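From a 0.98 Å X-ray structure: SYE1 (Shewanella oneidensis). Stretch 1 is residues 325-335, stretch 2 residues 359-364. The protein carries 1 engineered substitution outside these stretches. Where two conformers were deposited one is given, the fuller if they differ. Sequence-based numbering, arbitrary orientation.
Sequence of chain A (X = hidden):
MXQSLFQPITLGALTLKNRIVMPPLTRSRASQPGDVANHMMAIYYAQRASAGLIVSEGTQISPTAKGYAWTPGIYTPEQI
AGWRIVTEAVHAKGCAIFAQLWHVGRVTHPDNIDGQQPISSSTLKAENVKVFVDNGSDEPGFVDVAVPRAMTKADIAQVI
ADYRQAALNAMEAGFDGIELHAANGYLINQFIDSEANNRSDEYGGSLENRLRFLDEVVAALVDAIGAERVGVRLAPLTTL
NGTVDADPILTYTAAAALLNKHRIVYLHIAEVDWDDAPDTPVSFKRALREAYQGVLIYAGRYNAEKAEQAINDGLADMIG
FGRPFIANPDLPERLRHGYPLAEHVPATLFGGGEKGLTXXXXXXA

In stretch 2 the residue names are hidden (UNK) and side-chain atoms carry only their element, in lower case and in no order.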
ATOM      1  N   PHE A 325       0.942  11.574   9.379  1.00  5.88           N
ATOM      2  CA  PHE A 325      -0.382  11.918   8.858  1.00  5.88           C
ATOM      3  C   PHE A 325      -1.517  11.402   9.719  1.00  5.89           C
ATOM      4  O   PHE A 325      -2.606  11.932   9.683  1.00  7.06           O
ATOM      5  CB  PHE A 325      -0.544  11.433   7.405  1.00  6.10           C
ATOM      6  CG  PHE A 325      -0.674  12.542   6.395  1.00  5.60           C
ATOM      7  CD1 PHE A 325      -1.592  13.555   6.578  1.00  6.49           C
ATOM      8  CD2 PHE A 325       0.143  12.569   5.280  1.00  6.34           C
ATOM      9  CE1 PHE A 325      -1.742  14.561   5.653  1.00  7.46           C
ATOM     10  CE2 PHE A 325      -0.005  13.579   4.331  1.00  7.44           C
ATOM     11  CZ  PHE A 325      -0.951  14.572   4.530  1.00  8.05           C
ATOM     12  N   ILE A 326      -1.283  10.361  10.515  1.00  6.12           N
ATOM     13  CA  ILE A 326      -2.359   9.911  11.379  0.53  6.36           C
ATOM     14  C   ILE A 326      -2.741  11.011  12.355  1.00  5.33           C
ATOM     15  O   ILE A 326      -3.916  11.282  12.543  1.00  5.68           O
ATOM     16  CB  ILE A 326      -1.907   8.636  12.083  0.53  6.64           C
ATOM     17  CG1 ILE A 326      -1.774   7.536  11.025  0.53  7.95           C
ATOM     18  CG2 ILE A 326      -2.802   8.245  13.252  0.53  5.27           C
ATOM     19  CD1 ILE A 326      -1.201   6.264  11.645  0.53 13.58           C
ATOM     20  N   ALA A 327      -1.740  11.639  12.962  1.00  5.81           N
ATOM     21  CA  ALA A 327      -1.965  12.579  14.036  1.00  6.06           C
ATOM     22  C   ALA A 327      -2.036  14.043  13.600  1.00  5.66           C
ATOM     23  O   ALA A 327      -2.364  14.890  14.414  1.00  6.70           O
ATOM     24  CB  ALA A 327      -0.882  12.425  15.096  1.00  7.55           C
ATOM     25  N   ASN A 328      -1.733  14.331  12.351  1.00  5.47           N
ATOM     26  CA  ASN A 328      -1.634  15.699  11.863  1.00  5.44           C
ATOM     27  C   ASN A 328      -2.412  15.783  10.560  1.00  5.45           C
ATOM     28  O   ASN A 328      -1.882  15.552   9.488  1.00  5.83           O
ATOM     29  CB  ASN A 328      -0.181  16.117  11.629  1.00  5.75           C
ATOM     30  CG  ASN A 328       0.601  16.071  12.933  1.00  5.73           C
ATOM     31  OD1 ASN A 328       0.575  17.028  13.701  1.00  6.25           O
ATOM     32  ND2 ASN A 328       1.244  14.936  13.173  1.00  6.10           N
ATOM     33  N   PRO A 329      -3.730  16.087  10.635  1.00  5.61           N
ATOM     34  CA  PRO A 329      -4.508  16.128   9.401  1.00  5.88           C
ATOM     35  C   PRO A 329      -3.992  17.165   8.422  1.00  5.82           C
ATOM     36  O   PRO A 329      -4.080  17.005   7.210  1.00  6.23           O
ATOM     37  CB  PRO A 329      -5.935  16.411   9.878  1.00  6.60           C
ATOM     38  CG  PRO A 329      -5.758  17.093  11.224  1.00  6.78           C
ATOM     39  CD  PRO A 329      -4.559  16.389  11.827  1.00  6.43           C
ATOM     40  N   ASP A 330      -3.457  18.264   8.992  1.00  5.56           N
ATOM     41  CA  ASP A 330      -2.849  19.370   8.309  1.00  5.70           C
ATOM     42  C   ASP A 330      -1.348  19.227   8.264  1.00  5.57           C
ATOM     43  O   ASP A 330      -0.591  20.216   8.341  1.00  5.91           O
ATOM     44  CB  ASP A 330      -3.235  20.701   8.960  1.00  6.03           C
ATOM     45  CG  ASP A 330      -2.864  20.807  10.405  1.00  6.36           C
ATOM     46  OD1 ASP A 330      -2.591  19.773  11.074  1.00  6.52           O
ATOM     47  OD2 ASP A 330      -2.864  21.955  10.899  1.00  8.40           O
ATOM     48  N   LEU A 331      -0.835  17.998   8.078  1.00  5.74           N
ATOM     49  CA  LEU A 331       0.592  17.788   8.040  1.00  5.61           C
ATOM     50  C   LEU A 331       1.283  18.686   7.053  1.00  5.48           C
ATOM     51  O   LEU A 331       2.330  19.273   7.396  1.00  5.80           O
ATOM     52  CB  LEU A 331       0.910  16.304   7.761  1.00  5.74           C
ATOM     53  CG  LEU A 331       2.400  16.007   7.740  1.00  5.78           C
ATOM     54  CD1 LEU A 331       3.058  16.178   9.080  1.00  6.79           C
ATOM     55  CD2 LEU A 331       2.625  14.597   7.216  1.00  6.79           C
ATOM     56  N   PRO A 332       0.796  18.873   5.821  1.00  5.71           N
ATOM     57  CA  PRO A 332       1.530  19.747   4.877  1.00  6.20           C
ATOM     58  C   PRO A 332       1.746  21.153   5.462  1.00  5.98           C
ATOM     59  O   PRO A 332       2.885  21.664   5.406  1.00  6.93           O
ATOM     60  CB  PRO A 332       0.690  19.711   3.624  1.00  6.55           C
ATOM     61  CG  PRO A 332      -0.002  18.343   3.680  1.00  6.49           C
ATOM     62  CD  PRO A 332      -0.339  18.202   5.155  1.00  6.11           C
ATOM     63  N   GLU A 333       0.724  21.765   5.985  1.00  6.37           N
ATOM     64  CA  GLU A 333       0.886  23.111   6.566  1.00  6.80           C
ATOM     65  C   GLU A 333       1.890  23.121   7.663  1.00  6.38           C
ATOM     66  O   GLU A 333       2.675  24.051   7.818  1.00  6.87           O
ATOM     67  CB  GLU A 333      -0.466  23.637   7.032  1.00  9.03           C
ATOM     68  CG  GLU A 333      -0.456  25.063   7.490  1.00 12.28           C
ATOM     69  CD  GLU A 333      -0.445  26.075   6.386  1.00 12.75           C
ATOM     70  OE1 GLU A 333      -0.373  25.713   5.181  1.00 18.39           O
ATOM     71  OE2 GLU A 333      -0.392  27.273   6.675  1.00 18.78           O
ATOM     72  N   ARG A 334       1.884  22.085   8.516  1.00  6.23           N
ATOM     73  CA  ARG A 334       2.832  22.021   9.597  1.00  6.11           C
ATOM     74  C   ARG A 334       4.251  21.871   9.085  1.00  6.13           C
ATOM     75  O   ARG A 334       5.172  22.541   9.592  1.00  7.01           O
ATOM     76  CB  ARG A 334       2.508  20.886  10.574  1.00  6.13           C
ATOM     77  CG  ARG A 334       1.166  20.995  11.219  1.00  6.08           C
ATOM     78  CD  ARG A 334       1.018  20.026  12.363  1.00  6.42           C
ATOM     79  NE  ARG A 334      -0.341  19.922  12.808  1.00  5.90           N
ATOM     80  CZ  ARG A 334      -0.754  19.720  14.062  1.00  5.76           C
ATOM     81  NH1 ARG A 334       0.074  19.785  15.096  1.00  6.13           N
ATOM     82  NH2 ARG A 334      -2.021  19.496  14.262  1.00  6.67           N
ATOM     83  N   LEU A 335       4.476  21.009   8.105  1.00  6.00           N
ATOM     84  CA  LEU A 335       5.803  20.850   7.542  1.00  6.23           C
ATOM     85  C   LEU A 335       6.280  22.159   6.923  1.00  6.54           C
ATOM     86  O   LEU A 335       7.452  22.515   7.045  1.00  7.57           O
ATOM     87  CB  LEU A 335       5.835  19.745   6.482  1.00  6.69           C
ATOM     88  CG  LEU A 335       5.531  18.327   6.983  1.00  7.02           C
ATOM     89  CD1 LEU A 335       5.419  17.397   5.789  1.00 10.28           C
ATOM     90  CD2 LEU A 335       6.576  17.866   7.985  1.00 10.67           C
ATOM     91  N   UNK A 359     -10.494  12.919  15.190  1.00  6.82           N
ATOM     92  CA  UNK A 359     -10.479  13.915  16.259  1.00  7.47           C
ATOM     93  C   UNK A 359      -9.093  14.401  16.595  1.00  7.21           C
ATOM     94  O   UNK A 359      -8.918  15.056  17.628  1.00  9.02           O
ATOM     95  c   UNK A 359     -11.232  13.430  17.492  1.00  7.82           C
ATOM     96  c   UNK A 359     -10.636  12.240  18.147  1.00  7.92           C
ATOM     97  o   UNK A 359     -11.190  11.822  19.218  1.00 10.06           O
ATOM     98  o   UNK A 359      -9.671  11.688  17.619  1.00  7.66           O
ATOM     99  N   UNK A 360      -8.088  14.182  15.741  1.00  6.71           N
ATOM    100  CA  UNK A 360      -6.839  14.882  15.840  1.00  6.58           C
ATOM    101  C   UNK A 360      -7.030  16.281  15.273  1.00  6.62           C
ATOM    102  O   UNK A 360      -7.404  16.393  14.094  1.00  7.73           O
ATOM    103  c   UNK A 360      -4.291  12.880  16.735  1.00  6.74           C
ATOM    104  o   UNK A 360      -3.696   9.341  17.261  1.00  8.04           O
ATOM    105  c   UNK A 360      -5.726  14.177  15.128  1.00  6.38           C
ATOM    106  c   UNK A 360      -4.246  10.503  16.751  1.00  6.77           C
ATOM    107  c   UNK A 360      -5.234  12.892  15.714  1.00  6.39           C
ATOM    108  c   UNK A 360      -3.778  11.699  17.242  1.00  7.22           C
ATOM    109  c   UNK A 360      -5.197  10.480  15.761  1.00  6.66           C
ATOM    110  c   UNK A 360      -5.675  11.661  15.243  1.00  6.19           C
ATOM    111  N   UNK A 361      -6.830  17.339  16.030  1.00  7.21           N
ATOM    112  CA  UNK A 361      -7.099  18.691  15.479  1.00  8.64           C
ATOM    113  C   UNK A 361      -6.065  19.187  14.515  1.00  7.12           C
ATOM    114  O   UNK A 361      -4.907  18.741  14.487  1.00  6.93           O
ATOM    115  c   UNK A 361      -6.460  17.383  17.445  1.00  8.29           C
ATOM    116  c   UNK A 361      -6.423  18.872  17.683  1.00 15.06           C
ATOM    117  c   UNK A 361      -7.145  19.569  16.716  1.00 11.28           C
ATOM    118  N   UNK A 362      -6.485  20.166  13.724  1.00  7.66           N
ATOM    119  CA  UNK A 362      -5.519  20.983  13.029  1.00  7.66           C
ATOM    120  C   UNK A 362      -4.753  21.850  14.007  1.00  7.44           C
ATOM    121  O   UNK A 362      -5.152  22.063  15.150  1.00  8.34           O
ATOM    122  o   UNK A 362      -7.165  22.678  12.610  1.00 12.06           O
ATOM    123  c   UNK A 362      -6.914  20.974  10.915  1.00 10.13           C
ATOM    124  c   UNK A 362      -6.210  21.845  11.958  1.00  9.05           C
ATOM    125  N   UNK A 363      -3.610  22.349  13.537  1.00  7.21           N
ATOM    126  CA  UNK A 363      -2.717  23.115  14.406  1.00  7.15           C
ATOM    127  C   UNK A 363      -3.367  24.433  14.795  1.00  8.30           C
ATOM    128  O   UNK A 363      -3.914  25.161  13.958  1.00 10.63           O
ATOM    129  c   UNK A 363      -1.415  23.401  13.645  1.00  7.60           C
ATOM    130  c   UNK A 363       0.171  23.586  15.598  1.00  7.44           C
ATOM    131  c   UNK A 363       1.286  25.606  16.135  1.00  7.97           C
ATOM    132  c   UNK A 363       0.688  26.239  15.070  1.00  8.15           C
ATOM    133  c   UNK A 363      -0.175  25.521  14.266  1.00  7.69           C
ATOM    134  o   UNK A 363       2.155  26.289  16.932  1.00 10.50           O
ATOM    135  c   UNK A 363       1.025  24.279  16.399  1.00  8.25           C
ATOM    136  c   UNK A 363      -0.438  24.188  14.505  1.00  6.92           C
ATOM    137  N   UNK A 364      -3.250  24.766  16.063  1.00  9.41           N
ATOM    138  CA  UNK A 364      -3.710  26.086  16.542  1.00 12.87           C
ATOM    139  C   UNK A 364      -2.671  26.583  17.524  1.00 10.31           C
ATOM    140  O   UNK A 364      -2.449  25.925  18.562  1.00 11.82           O
ATOM    141  n   UNK A 364      -4.859  29.405  17.282  1.00 39.11           N
ATOM    142  c   UNK A 364      -5.095  25.932  17.219  1.00 20.91           C
ATOM    143  c   UNK A 364      -5.697  28.398  16.997  1.00 34.92           C
ATOM    144  c   UNK A 364      -5.523  27.182  17.848  1.00 21.88           C
ATOM    145  o   UNK A 364      -6.626  28.329  16.185  1.00 49.56           O
TER
HETATM  146  O   HOH W   1      -3.454  16.872  15.992  1.00  7.16           O

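Position 359 has four side-chain atoms, two carbons and two oxygens. The second carbon carries both oxygens, so this is a short carboxylate. The side chain stays well clear of stretch 1. This is Asp359.

Position 360 has seven carbons and one oxygen. One carbon leads to a six-membered ring, and the oxygen sits on the ring's far end. One ring face lies over the end of the first helix: CA of Ala327 is 3.6 Å from the ring centroid, close to the ring normal. A phenol ring means tyrosine, Tyr360. This CH-pi contact is joined by apolar packing, with CB of Ala327 3.7 Å from CE1 of Tyr360 and CG2 of Ile326 4.1 Å from CE2 of Tyr360.

Position 361 has three carbons that close a ring onto the backbone N. CB points away from stretch 1, and the backbone O comes nearer, 3.6 Å from CD of Pro329. The ring identifies Pro361. A water donates to O of Pro361 and to O of Ala327, at 2.8 Å each, and so bridges the two backbones.

Position 362 has three atoms: a carbon that carries one oxygen and one carbon. CB of 362 lies 3.5 Å from OD2 of Asp330. Branching at CB with a hydroxyl and a methyl identifies Thr362.

Position 363 again has one carbon, a ring of six carbons and one oxygen at the ring's far end. CB points toward stretch 1, but the end of the side chain leads away. CB is 3.7 Å from NE of Arg334. The residue is Tyr363. Its ring presents an edge to NH1 of Arg334, while its CA lies over one face of the guanidinium.

Position 364 has three carbons in a row, the third carrying one oxygen and one nitrogen. That is a primary amide on a two-carbon arm, Gln364. Its side chain does not reach stretch 1.

The contact has two parts. At one end, Tyr360 covers the last turn of a helix, and Pro329 extends the apolar surface with CD 4.1 Å from CB of Tyr360. At the other, Asp330 accepts a nearly straight hydrogen bond from the backbone: N of Tyr363 to OD2 of Asp330, 2.8 Å. The other carboxylate oxygen forms a salt bridge within stretch 1, NE of Arg334 to OD1 of Asp330, 2.8 Å. Asp330 therefore ties the backbone of the second stretch to Arg334, one helical turn on in stretch 1.

Stretch 2, residues 359-364: DYPTYQ
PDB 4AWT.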